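Local coordinates for protein prephenate dehydratase (Arthrobacter aurescens, PDB 3MWB) that probably converts prephenate to 3-phenylpyruvate, with loss of water and carbon dioxide, in phenylalanine biosynthesis, and carries L-phenylalanine bound at its ACT domain, at residues S109-A114 against S136-S140; K201-P207 against T274-Y280; Q222-V228 against R259-A263. One frame throughout, in Å; residues are numbered along the deposited sequence.

Contact 1 of 3, residues S109-A114 against S136-S140; sequences STHGHA and STAAS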
ATOM      1  N   SER A 109     -46.151  23.274   4.924  1.00 31.57           N
ATOM      2  CA  SER A 109     -44.838  23.865   4.676  1.00 30.90           C
ATOM      3  C   SER A 109     -43.769  23.322   5.630  1.00 29.35           C
ATOM      4  O   SER A 109     -44.012  23.155   6.818  1.00 28.66           O
ATOM      5  CB  SER A 109     -44.906  25.382   4.797  1.00 32.00           C
ATOM      6  OG  SER A 109     -43.629  25.970   4.579  1.00 32.46           O
ATOM      7  N   THR A 110     -42.593  23.030   5.079  1.00 28.84           N
ATOM      8  CA  THR A 110     -41.433  22.620   5.855  1.00 27.49           C
ATOM      9  C   THR A 110     -40.195  22.664   4.974  1.00 28.18           C
ATOM     10  O   THR A 110     -40.289  22.888   3.755  1.00 29.41           O
ATOM     11  CB  THR A 110     -41.595  21.199   6.467  1.00 27.00           C
ATOM     12  OG1 THR A 110     -40.543  20.963   7.404  1.00 25.04           O
ATOM     13  CG2 THR A 110     -41.590  20.118   5.392  1.00 26.41           C
ATOM     14  N   HIS A 111     -39.037  22.449   5.587  1.00 27.52           N
ATOM     15  CA  HIS A 111     -37.816  22.279   4.831  1.00 27.19           C
ATOM     16  C   HIS A 111     -37.922  20.959   4.084  1.00 27.54           C
ATOM     17  O   HIS A 111     -38.419  19.992   4.649  1.00 27.49           O
ATOM     18  CB  HIS A 111     -36.594  22.254   5.747  1.00 26.29           C
ATOM     19  CG  HIS A 111     -35.302  22.284   4.992  1.00 26.86           C
ATOM     20  ND1 HIS A 111     -34.508  23.412   4.908  1.00 28.30           N
ATOM     21  CD2 HIS A 111     -34.696  21.339   4.237  1.00 25.07           C
ATOM     22  CE1 HIS A 111     -33.453  23.147   4.153  1.00 27.41           C
ATOM     23  NE2 HIS A 111     -33.546  21.894   3.732  1.00 27.42           N
ATOM     24  N   GLY A 112     -37.451  20.922   2.833  1.00 28.30           N
ATOM     25  CA  GLY A 112     -37.446  19.693   2.009  1.00 29.02           C
ATOM     26  C   GLY A 112     -36.864  18.454   2.677  1.00 28.43           C
ATOM     27  O   GLY A 112     -37.315  17.327   2.426  1.00 30.48           O
ATOM     28  N   HIS A 113     -35.857  18.646   3.520  1.00 34.19           N
ATOM     29  CA  HIS A 113     -35.240  17.541   4.263  1.00 33.10           C
ATOM     30  C   HIS A 113     -36.203  16.911   5.275  1.00 32.65           C
ATOM     31  O   HIS A 113     -36.191  15.697   5.480  1.00 32.68           O
ATOM     32  CB  HIS A 113     -33.976  18.032   4.972  1.00 32.84           C
ATOM     33  CG  HIS A 113     -32.870  18.417   4.033  1.00 33.26           C
ATOM     34  ND1 HIS A 113     -31.576  18.633   4.456  1.00 32.08           N
ATOM     35  CD2 HIS A 113     -32.862  18.604   2.688  1.00 34.72           C
ATOM     36  CE1 HIS A 113     -30.822  18.947   3.415  1.00 34.62           C
ATOM     37  NE2 HIS A 113     -31.576  18.937   2.330  1.00 32.01           N
ATOM     38  N   ALA A 114     -37.015  17.749   5.912  1.00 32.38           N
ATOM     39  CA  ALA A 114     -38.058  17.268   6.818  1.00 33.06           C
ATOM     40  C   ALA A 114     -39.169  16.552   6.036  1.00 32.93           C
ATOM     41  O   ALA A 114     -39.573  15.429   6.380  1.00 32.95           O
ATOM     42  CB  ALA A 114     -38.624  18.414   7.638  1.00 33.41           C
ATOM     43  N   SER A 136     -36.808  26.965   6.203  1.00 36.26           N
ATOM     44  CA  SER A 136     -36.437  26.140   7.361  1.00 36.33           C
ATOM     45  C   SER A 136     -37.707  25.640   8.053  1.00 36.78           C
ATOM     46  O   SER A 136     -38.800  26.141   7.763  1.00 37.14           O
ATOM     47  CB  SER A 136     -35.552  26.918   8.352  1.00 36.68           C
ATOM     48  OG  SER A 136     -36.240  28.001   8.962  1.00 36.28           O
ATOM     49  N   THR A 137     -37.580  24.652   8.940  1.00 36.69           N
ATOM     50  CA  THR A 137     -38.734  24.174   9.693  1.00 37.17           C
ATOM     51  C   THR A 137     -39.322  25.299  10.552  1.00 37.66           C
ATOM     52  O   THR A 137     -40.543  25.471  10.604  1.00 37.68           O
ATOM     53  CB  THR A 137     -38.450  22.892  10.567  1.00 37.21           C
ATOM     54  OG1 THR A 137     -37.558  23.203  11.653  1.00 35.16           O
ATOM     55  CG2 THR A 137     -37.866  21.756   9.706  1.00 37.08           C
ATOM     56  N   ALA A 138     -38.440  26.050  11.211  1.00 37.80           N
ATOM     57  CA  ALA A 138     -38.844  27.161  12.080  1.00 38.48           C
ATOM     58  C   ALA A 138     -39.624  28.241  11.322  1.00 38.97           C
ATOM     59  O   ALA A 138     -40.684  28.647  11.780  1.00 39.19           O
ATOM     60  CB  ALA A 138     -37.633  27.766  12.792  1.00 37.84           C
ATOM     61  N   ALA A 139     -39.107  28.694  10.177  1.00 38.84           N
ATOM     62  CA  ALA A 139     -39.805  29.695   9.357  1.00 39.72           C
ATOM     63  C   ALA A 139     -41.175  29.194   8.902  1.00 40.39           C
ATOM     64  O   ALA A 139     -42.152  29.946   8.899  1.00 40.26           O
ATOM     65  CB  ALA A 139     -38.963  30.122   8.156  1.00 39.33           C
ATOM     66  N   SER A 140     -41.240  27.917   8.529  1.00 40.59           N
ATOM     67  CA  SER A 140     -42.493  27.301   8.139  1.00 40.94           C
ATOM     68  C   SER A 140     -43.489  27.375   9.283  1.00 41.20           C
ATOM     69  O   SER A 140     -44.645  27.757   9.071  1.00 41.81           O
ATOM     70  CB  SER A 140     -42.278  25.850   7.709  1.00 40.87           C
ATOM     71  OG  SER A 140     -41.668  25.807   6.436  1.00 41.59           O
TER
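Two strand-to-helix turns come side by side here. Residues 109-114 leave strand 107-110 and enter helix 112-115, while residues 136-140 follow the neighbouring parallel strand 130-133 and start helix 137-143. The CA atoms of Thr-110 and Thr-137 are 4.9 Å apart and those of His-111 and Ser-136 4.8 Å, so the turns touch just where each chain bends into its helix. His-111 and Ser-136 hold the N-cap positions; Ser-136 OG accepts from Ala-139 N at 3.2 Å, a true capping bond. Across the gap, Ser-109 OG and Ser-140 OG are hydrogen-bonded at 2.7 Å, and Ser-109 OG is also hydrogen-bonded to Val-132 O. The apolar part centres on Thr-137, whose CG2 rests 4.0 Å from Ala-114 CB and 4.2 Å from His-111 CB; this methyl also lies 3.6 Å from the hydroxyl oxygen Thr-110 OG1. The two threonine hydroxyls turn to other partners, Thr-110 to Ile-155 O and Thr-137 to Glu-64, which follows strand 54-60 of the other lobe. Helix N-termini gathered beyond parallel strands, facing a second lobe, are characteristic of the periplasmic-binding-protein-like fold of prephenate dehydratases, and are consistent with a place beside the cleft where relatives bind prephenate.

Contact 2 of 3, residues K201-P207 against T274-Y280; sequences KTTVVVP and TRFLGSY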
ATOM      1  N   LYS A 201     -12.319  11.764  19.370  1.00 21.69           N
ATOM      2  CA  LYS A 201     -12.296  11.905  17.938  1.00 21.93           C
ATOM      3  C   LYS A 201     -11.290  13.007  17.594  1.00 21.73           C
ATOM      4  O   LYS A 201     -11.154  13.990  18.329  1.00 21.23           O
ATOM      5  CB  LYS A 201     -13.702  12.300  17.480  1.00 22.99           C
ATOM      6  CG  LYS A 201     -14.028  11.998  16.044  1.00 23.70           C
ATOM      7  CD  LYS A 201     -15.541  12.211  15.749  1.00 22.41           C
ATOM      8  CE  LYS A 201     -16.405  10.962  15.919  1.00 22.39           C
ATOM      9  NZ  LYS A 201     -17.827  11.295  15.587  1.00 22.89           N
ATOM     10  N   THR A 202     -10.580  12.841  16.483  1.00 21.20           N
ATOM     11  CA  THR A 202      -9.711  13.889  15.977  1.00 21.15           C
ATOM     12  C   THR A 202     -10.094  14.184  14.540  1.00 20.74           C
ATOM     13  O   THR A 202     -10.234  13.266  13.726  1.00 20.92           O
ATOM     14  CB  THR A 202      -8.198  13.535  16.130  1.00 21.62           C
ATOM     15  OG1 THR A 202      -7.856  13.441  17.522  1.00 21.69           O
ATOM     16  CG2 THR A 202      -7.272  14.606  15.477  1.00 21.58           C
ATOM     17  N   THR A 203     -10.255  15.469  14.232  1.00 20.64           N
ATOM     18  CA  THR A 203     -10.642  15.921  12.895  1.00 20.20           C
ATOM     19  C   THR A 203      -9.515  16.731  12.246  1.00 20.17           C
ATOM     20  O   THR A 203      -8.881  17.585  12.893  1.00 21.04           O
ATOM     21  CB  THR A 203     -11.972  16.760  12.932  1.00 20.83           C
ATOM     22  OG1 THR A 203     -13.024  16.000  13.548  1.00 20.28           O
ATOM     23  CG2 THR A 203     -12.438  17.158  11.519  1.00 19.67           C
ATOM     24  N   VAL A 204      -9.288  16.471  10.963  1.00 20.24           N
ATOM     25  CA  VAL A 204      -8.317  17.203  10.158  1.00 20.47           C
ATOM     26  C   VAL A 204      -8.853  17.512   8.761  1.00 21.13           C
ATOM     27  O   VAL A 204      -9.747  16.832   8.253  1.00 20.69           O
ATOM     28  CB  VAL A 204      -6.985  16.435   9.983  1.00 20.90           C
ATOM     29  CG1 VAL A 204      -6.235  16.366  11.274  1.00 21.60           C
ATOM     30  CG2 VAL A 204      -7.211  15.021   9.369  1.00 20.24           C
ATOM     31  N   VAL A 205      -8.286  18.541   8.138  1.00 21.29           N
ATOM     32  CA  VAL A 205      -8.580  18.815   6.744  1.00 21.68           C
ATOM     33  C   VAL A 205      -7.265  18.766   6.008  1.00 21.78           C
ATOM     34  O   VAL A 205      -6.338  19.508   6.355  1.00 22.80           O
ATOM     35  CB  VAL A 205      -9.269  20.199   6.546  1.00 22.74           C
ATOM     36  CG1 VAL A 205      -9.297  20.577   5.023  1.00 23.15           C
ATOM     37  CG2 VAL A 205     -10.672  20.186   7.149  1.00 22.21           C
ATOM     38  N   VAL A 206      -7.165  17.872   5.025  1.00 21.92           N
ATOM     39  CA  VAL A 206      -5.900  17.644   4.310  1.00 21.81           C
ATOM     40  C   VAL A 206      -6.034  18.052   2.844  1.00 23.55           C
ATOM     41  O   VAL A 206      -6.774  17.419   2.077  1.00 22.49           O
ATOM     42  CB  VAL A 206      -5.406  16.162   4.424  1.00 22.28           C
ATOM     43  CG1 VAL A 206      -3.990  15.989   3.847  1.00 19.97           C
ATOM     44  CG2 VAL A 206      -5.496  15.671   5.900  1.00 20.14           C
ATOM     45  N   PRO A 207      -5.315  19.122   2.458  1.00 24.75           N
ATOM     46  CA  PRO A 207      -5.240  19.550   1.069  1.00 25.83           C
ATOM     47  C   PRO A 207      -4.450  18.527   0.261  1.00 26.50           C
ATOM     48  O   PRO A 207      -3.413  18.035   0.712  1.00 27.18           O
ATOM     49  CB  PRO A 207      -4.467  20.879   1.142  1.00 26.84           C
ATOM     50  CG  PRO A 207      -4.608  21.334   2.565  1.00 27.18           C
ATOM     51  CD  PRO A 207      -4.630  20.058   3.366  1.00 25.32           C
ATOM     52  N   THR A 274      -1.924  21.113   5.966  1.00 23.76           N
ATOM     53  CA  THR A 274      -2.948  20.384   6.748  1.00 22.88           C
ATOM     54  C   THR A 274      -3.474  21.242   7.909  1.00 24.01           C
ATOM     55  O   THR A 274      -2.696  21.912   8.601  1.00 24.25           O
ATOM     56  CB  THR A 274      -2.410  19.014   7.252  1.00 21.57           C
ATOM     57  OG1 THR A 274      -2.229  18.147   6.127  1.00 22.07           O
ATOM     58  CG2 THR A 274      -3.370  18.340   8.216  1.00 20.19           C
ATOM     59  N   ARG A 275      -4.796  21.235   8.093  1.00 23.66           N
ATOM     60  CA  ARG A 275      -5.412  21.984   9.170  1.00 24.50           C
ATOM     61  C   ARG A 275      -5.813  21.001  10.257  1.00 23.00           C
ATOM     62  O   ARG A 275      -6.420  19.948   9.987  1.00 21.41           O
ATOM     63  CB  ARG A 275      -6.650  22.727   8.683  1.00 25.74           C
ATOM     64  CG  ARG A 275      -6.381  23.764   7.608  1.00 29.73           C
ATOM     65  CD  ARG A 275      -7.674  24.261   7.013  1.00 32.88           C
ATOM     66  NE  ARG A 275      -8.463  25.079   7.940  1.00 35.55           N
ATOM     67  CZ  ARG A 275      -8.386  26.411   8.025  1.00 38.06           C
ATOM     68  NH1 ARG A 275      -7.546  27.085   7.263  1.00 39.16           N
ATOM     69  NH2 ARG A 275      -9.151  27.072   8.883  1.00 40.18           N
ATOM     70  N   PHE A 276      -5.457  21.349  11.482  1.00 21.38           N
ATOM     71  CA  PHE A 276      -5.895  20.571  12.632  1.00 20.54           C
ATOM     72  C   PHE A 276      -7.202  21.157  13.177  1.00 20.72           C
ATOM     73  O   PHE A 276      -7.261  22.347  13.541  1.00 21.12           O
ATOM     74  CB  PHE A 276      -4.805  20.518  13.706  1.00 19.05           C
ATOM     75  CG  PHE A 276      -5.207  19.745  14.938  1.00 19.65           C
ATOM     76  CD1 PHE A 276      -5.224  18.346  14.940  1.00 18.19           C
ATOM     77  CD2 PHE A 276      -5.556  20.425  16.105  1.00 21.39           C
ATOM     78  CE1 PHE A 276      -5.584  17.635  16.061  1.00 17.90           C
ATOM     79  CE2 PHE A 276      -5.917  19.714  17.240  1.00 21.08           C
ATOM     80  CZ  PHE A 276      -5.931  18.321  17.220  1.00 17.62           C
ATOM     81  N   LEU A 277      -8.241  20.313  13.228  1.00 20.62           N
ATOM     82  CA  LEU A 277      -9.600  20.737  13.654  1.00 21.21           C
ATOM     83  C   LEU A 277     -10.027  20.207  15.045  1.00 20.81           C
ATOM     84  O   LEU A 277     -11.201  20.212  15.411  1.00 21.49           O
ATOM     85  CB  LEU A 277     -10.626  20.357  12.582  1.00 21.35           C
ATOM     86  CG  LEU A 277     -10.897  21.301  11.402  1.00 23.59           C
ATOM     87  CD1 LEU A 277     -11.493  22.598  11.929  1.00 27.06           C
ATOM     88  CD2 LEU A 277      -9.653  21.593  10.609  1.00 24.87           C
ATOM     89  N   GLY A 278      -9.067  19.767  15.831  1.00 20.23           N
ATOM     90  CA  GLY A 278      -9.357  19.465  17.218  1.00 20.20           C
ATOM     91  C   GLY A 278      -9.489  17.994  17.513  1.00 19.09           C
ATOM     92  O   GLY A 278      -9.748  17.157  16.615  1.00 18.66           O
ATOM     93  N   SER A 279      -9.259  17.688  18.785  1.00 19.69           N
ATOM     94  CA  SER A 279      -9.560  16.388  19.376  1.00 19.15           C
ATOM     95  C   SER A 279     -10.627  16.697  20.402  1.00 19.96           C
ATOM     96  O   SER A 279     -10.588  17.753  21.048  1.00 19.97           O
ATOM     97  CB  SER A 279      -8.324  15.777  20.055  1.00 19.19           C
ATOM     98  OG  SER A 279      -7.329  15.459  19.097  1.00 19.34           O
ATOM     99  N   TYR A 280     -11.592  15.798  20.530  1.00 18.96           N
ATOM    100  CA  TYR A 280     -12.766  16.058  21.361  1.00 19.99           C
ATOM    101  C   TYR A 280     -13.470  14.739  21.651  1.00 19.85           C
ATOM    102  O   TYR A 280     -13.329  13.763  20.880  1.00 19.41           O
ATOM    103  CB  TYR A 280     -13.737  17.069  20.680  1.00 19.20           C
ATOM    104  CG  TYR A 280     -14.089  16.674  19.278  1.00 20.48           C
ATOM    105  CD1 TYR A 280     -13.248  17.025  18.208  1.00 17.96           C
ATOM    106  CD2 TYR A 280     -15.217  15.897  19.002  1.00 20.04           C
ATOM    107  CE1 TYR A 280     -13.518  16.616  16.912  1.00 19.34           C
ATOM    108  CE2 TYR A 280     -15.499  15.483  17.651  1.00 19.92           C
ATOM    109  CZ  TYR A 280     -14.637  15.863  16.633  1.00 20.35           C
ATOM    110  OH  TYR A 280     -14.867  15.519  15.310  1.00 22.25           O
TER
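This is an antiparallel strand pair at one side of the ACT-domain sheet: 201-207 is an inner strand and 274-280 supplies the outermost one within the chain. The axes of the two short segments come within 4.7 Å, their directions 169° apart. At one end Val-205 and Arg-275 make both bonds of a hydrogen-bonded pair (Val-205 N to Arg-275 O 3.0 Å, Arg-275 N to Val-205 O 2.9 Å); at the other, Lys-201 and Tyr-280 do the same. Between them lies a beta bulge. Thr-203 donates from N to Gly-278 O (3.0 Å) yet accepts at O from Leu-277 N (2.8 Å), so two residues face one. Gly-278 has phi 103°, where a CB would jam against the carbonyl of Leu-277. Around the bulge, Ser-279 OG donates to Thr-202 OG1 (2.6 Å) and Tyr-280 OH to Thr-203 OG1 (2.6 Å), while Lys-201 CB makes a CH-pi contact 4.0 Å from the Tyr-280 ring centroid. Val-204 and Phe-276 (CG1 to CD1 4.3 Å) share the face that packs on Leu-264 of helix 258-270. Strand 245-252 flanks 201-207, and Leu-277 bonds through its backbone to Ile-82 of strand 81-89, tying the ACT sheet to the preceding domain.

Contact 3 of 3, residues Q222-V228 against R259-A263; sequences QFASRGV and RVADA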
ATOM      1  N   GLN A 222      -1.301   7.106   6.512  1.00 20.70           N
ATOM      2  CA  GLN A 222      -0.769   7.717   7.733  1.00 20.93           C
ATOM      3  C   GLN A 222      -1.561   7.255   8.963  1.00 20.27           C
ATOM      4  O   GLN A 222      -0.966   6.954   9.992  1.00 22.19           O
ATOM      5  CB  GLN A 222      -0.736   9.240   7.644  1.00 21.91           C
ATOM      6  CG  GLN A 222       0.112   9.796   6.507  1.00 23.55           C
ATOM      7  CD  GLN A 222       1.512   9.206   6.463  1.00 27.89           C
ATOM      8  OE1 GLN A 222       2.230   9.186   7.460  1.00 23.47           O
ATOM      9  NE2 GLN A 222       1.906   8.726   5.286  1.00 30.94           N
ATOM     10  N   PHE A 223      -2.888   7.160   8.830  1.00 19.46           N
ATOM     11  CA  PHE A 223      -3.759   6.612   9.872  1.00 18.96           C
ATOM     12  C   PHE A 223      -3.723   5.076   9.927  1.00 19.39           C
ATOM     13  O   PHE A 223      -3.513   4.500  10.989  1.00 20.12           O
ATOM     14  CB  PHE A 223      -5.196   7.118   9.697  1.00 18.49           C
ATOM     15  CG  PHE A 223      -5.355   8.612   9.912  1.00 19.57           C
ATOM     16  CD1 PHE A 223      -5.174   9.167  11.168  1.00 22.64           C
ATOM     17  CD2 PHE A 223      -5.696   9.447   8.859  1.00 21.36           C
ATOM     18  CE1 PHE A 223      -5.310  10.547  11.376  1.00 23.96           C
ATOM     19  CE2 PHE A 223      -5.832  10.814   9.049  1.00 23.27           C
ATOM     20  CZ  PHE A 223      -5.658  11.367  10.309  1.00 22.61           C
ATOM     21  N   ALA A 224      -3.911   4.415   8.782  1.00 19.58           N
ATOM     22  CA  ALA A 224      -4.039   2.960   8.764  1.00 20.43           C
ATOM     23  C   ALA A 224      -2.774   2.238   9.238  1.00 21.00           C
ATOM     24  O   ALA A 224      -2.869   1.282  10.006  1.00 21.67           O
ATOM     25  CB  ALA A 224      -4.484   2.457   7.373  1.00 20.00           C
ATOM     26  N   SER A 225      -1.598   2.701   8.797  1.00 20.94           N
ATOM     27  CA  SER A 225      -0.317   2.081   9.192  1.00 21.46           C
ATOM     28  C   SER A 225       0.025   2.242  10.688  1.00 21.53           C
ATOM     29  O   SER A 225       0.932   1.573  11.173  1.00 22.18           O
ATOM     30  CB  SER A 225       0.841   2.616   8.331  1.00 21.89           C
ATOM     31  OG  SER A 225       1.188   3.928   8.714  1.00 21.70           O
ATOM     32  N   ARG A 226      -0.693   3.134  11.394  1.00 20.07           N
ATOM     33  CA  ARG A 226      -0.491   3.371  12.814  1.00 20.11           C
ATOM     34  C   ARG A 226      -1.703   2.936  13.660  1.00 20.57           C
ATOM     35  O   ARG A 226      -1.870   3.355  14.804  1.00 20.47           O
ATOM     36  CB  ARG A 226      -0.143   4.842  13.042  1.00 20.00           C
ATOM     37  CG  ARG A 226       1.252   5.237  12.467  1.00 19.94           C
ATOM     38  CD  ARG A 226       1.416   6.726  12.506  1.00 20.90           C
ATOM     39  NE  ARG A 226       2.700   7.158  11.977  1.00 22.93           N
ATOM     40  CZ  ARG A 226       2.940   7.527  10.721  1.00 24.60           C
ATOM     41  NH1 ARG A 226       1.970   7.521   9.818  1.00 24.40           N
ATOM     42  NH2 ARG A 226       4.168   7.928  10.374  1.00 23.57           N
ATOM     43  N   GLY A 227      -2.561   2.118  13.067  1.00 20.44           N
ATOM     44  CA  GLY A 227      -3.712   1.547  13.766  1.00 21.82           C
ATOM     45  C   GLY A 227      -4.820   2.533  14.094  1.00 22.51           C
ATOM     46  O   GLY A 227      -5.590   2.294  15.027  1.00 24.00           O
ATOM     47  N   VAL A 228      -4.903   3.638  13.345  1.00 21.33           N
ATOM     48  CA  VAL A 228      -5.906   4.652  13.606  1.00 21.53           C
ATOM     49  C   VAL A 228      -7.114   4.472  12.700  1.00 20.71           C
ATOM     50  O   VAL A 228      -7.022   4.669  11.476  1.00 20.54           O
ATOM     51  CB  VAL A 228      -5.374   6.095  13.454  1.00 21.51           C
ATOM     52  CG1 VAL A 228      -6.503   7.055  13.726  1.00 20.85           C
ATOM     53  CG2 VAL A 228      -4.213   6.363  14.423  1.00 22.34           C
ATOM     54  N   ARG A 259       0.152   7.310  18.588  1.00 19.82           N
ATOM     55  CA  ARG A 259      -0.123   6.888  17.211  1.00 19.52           C
ATOM     56  C   ARG A 259      -0.781   8.017  16.413  1.00 19.66           C
ATOM     57  O   ARG A 259      -0.623   8.095  15.213  1.00 19.44           O
ATOM     58  CB  ARG A 259      -0.997   5.613  17.156  1.00 19.07           C
ATOM     59  CG  ARG A 259      -2.385   5.817  17.752  1.00 19.05           C
ATOM     60  CD  ARG A 259      -3.141   4.486  17.985  1.00 18.78           C
ATOM     61  NE  ARG A 259      -4.498   4.767  18.481  1.00 21.00           N
ATOM     62  CZ  ARG A 259      -4.802   5.097  19.739  1.00 23.01           C
ATOM     63  NH1 ARG A 259      -3.858   5.164  20.674  1.00 22.52           N
ATOM     64  NH2 ARG A 259      -6.072   5.342  20.081  1.00 22.73           N
ATOM     65  N   VAL A 260      -1.496   8.900  17.106  1.00 19.84           N
ATOM     66  CA  VAL A 260      -2.213   9.975  16.448  1.00 19.58           C
ATOM     67  C   VAL A 260      -1.265  11.127  16.156  1.00 19.74           C
ATOM     68  O   VAL A 260      -1.281  11.658  15.055  1.00 20.24           O
ATOM     69  CB  VAL A 260      -3.442  10.449  17.266  1.00 18.68           C
ATOM     70  CG1 VAL A 260      -4.142  11.630  16.561  1.00 20.02           C
ATOM     71  CG2 VAL A 260      -4.446   9.274  17.499  1.00 20.15           C
ATOM     72  N   ALA A 261      -0.471  11.529  17.152  1.00 20.35           N
ATOM     73  CA  ALA A 261       0.562  12.531  16.949  1.00 21.08           C
ATOM     74  C   ALA A 261       1.471  12.100  15.816  1.00 21.52           C
ATOM     75  O   ALA A 261       1.842  12.922  14.973  1.00 22.20           O
ATOM     76  CB  ALA A 261       1.385  12.783  18.239  1.00 20.77           C
ATOM     77  N   ASP A 262       1.850  10.828  15.812  1.00 21.98           N
ATOM     78  CA  ASP A 262       2.707  10.316  14.754  1.00 23.44           C
ATOM     79  C   ASP A 262       2.042  10.424  13.379  1.00 21.74           C
ATOM     80  O   ASP A 262       2.664  10.902  12.431  1.00 22.01           O
ATOM     81  CB  ASP A 262       3.151   8.883  15.044  1.00 25.30           C
ATOM     82  CG  ASP A 262       4.493   8.562  14.425  1.00 29.31           C
ATOM     83  OD1 ASP A 262       5.482   9.258  14.775  1.00 29.94           O
ATOM     84  OD2 ASP A 262       4.563   7.608  13.603  1.00 30.28           O
ATOM     85  N   ALA A 263       0.776  10.014  13.286  1.00 21.12           N
ATOM     86  CA  ALA A 263      -0.016  10.159  12.054  1.00 19.91           C
ATOM     87  C   ALA A 263      -0.124  11.609  11.607  1.00 18.94           C
ATOM     88  O   ALA A 263       0.044  11.887  10.434  1.00 18.45           O
ATOM     89  CB  ALA A 263      -1.416   9.545  12.217  1.00 20.07           C
TER
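Arg-226 lays one face of its guanidinium over Ala-263 CA and Asp-262 C, its CD reaching 3.4 Å from Ala-263 N. The two segments belong to the pair of helices, 215-224 and 258-270, that pack side by side on the sheet of the beta-alpha-beta-beta-alpha-beta ACT fold. The first helix closes with a Schellman motif: Val-228 N bonds to Phe-223 O at 2.9 Å and Gly-227 N to Ala-224 O at 3.2 Å, with Gly-227 as the positive-phi C-prime residue. That turn swings the chain back toward the second helix. Arg-226 O comes 3.4 Å from Arg-259 CB, and Val-228 CG2 sits 3.8 Å from Arg-259 CG and 4.2 Å from Val-260 CG2. Ala-263 has only a methyl to offer, so the backbones draw close: its CA is 5.0 Å from that of Gln-222, and its CB touches Gln-222 O at 3.4 Å and Phe-223 CD1 at 3.9 Å. The Phe-223 ring continues down to Ile-249 and Ala-251 on the sheet. A third subunit approaches from outside, packing its own Arg-226 on this one. The guanidinium is held from two directions: NH1 donates to Gln-222 O (3.0 Å) and Gln-222 OE1 (2.9 Å), while NE forms a short salt bridge of 2.5 Å to Asp-262 OD2.

Contact 1 stands apart, in one lobe of the prephenate dehydratase domain, and closes before contact 2 opens; their centres are about 32 Å apart, and contact 3 is about 42 Å from contact 1 by the same measure. Contacts 2 and 3 share the ACT domain, with centres about 13 Å apart and contact 3 nested in the loop that contact 2 closes. The one pairs the first and last strands of the domain, the other its two helices, and they meet where Val-204 CG2 packs 4.1 Å from Phe-223 CZ. Both also touch the third subunit, so the phenylalanine-carrying domain contributes to the assembly, well removed from contact 1.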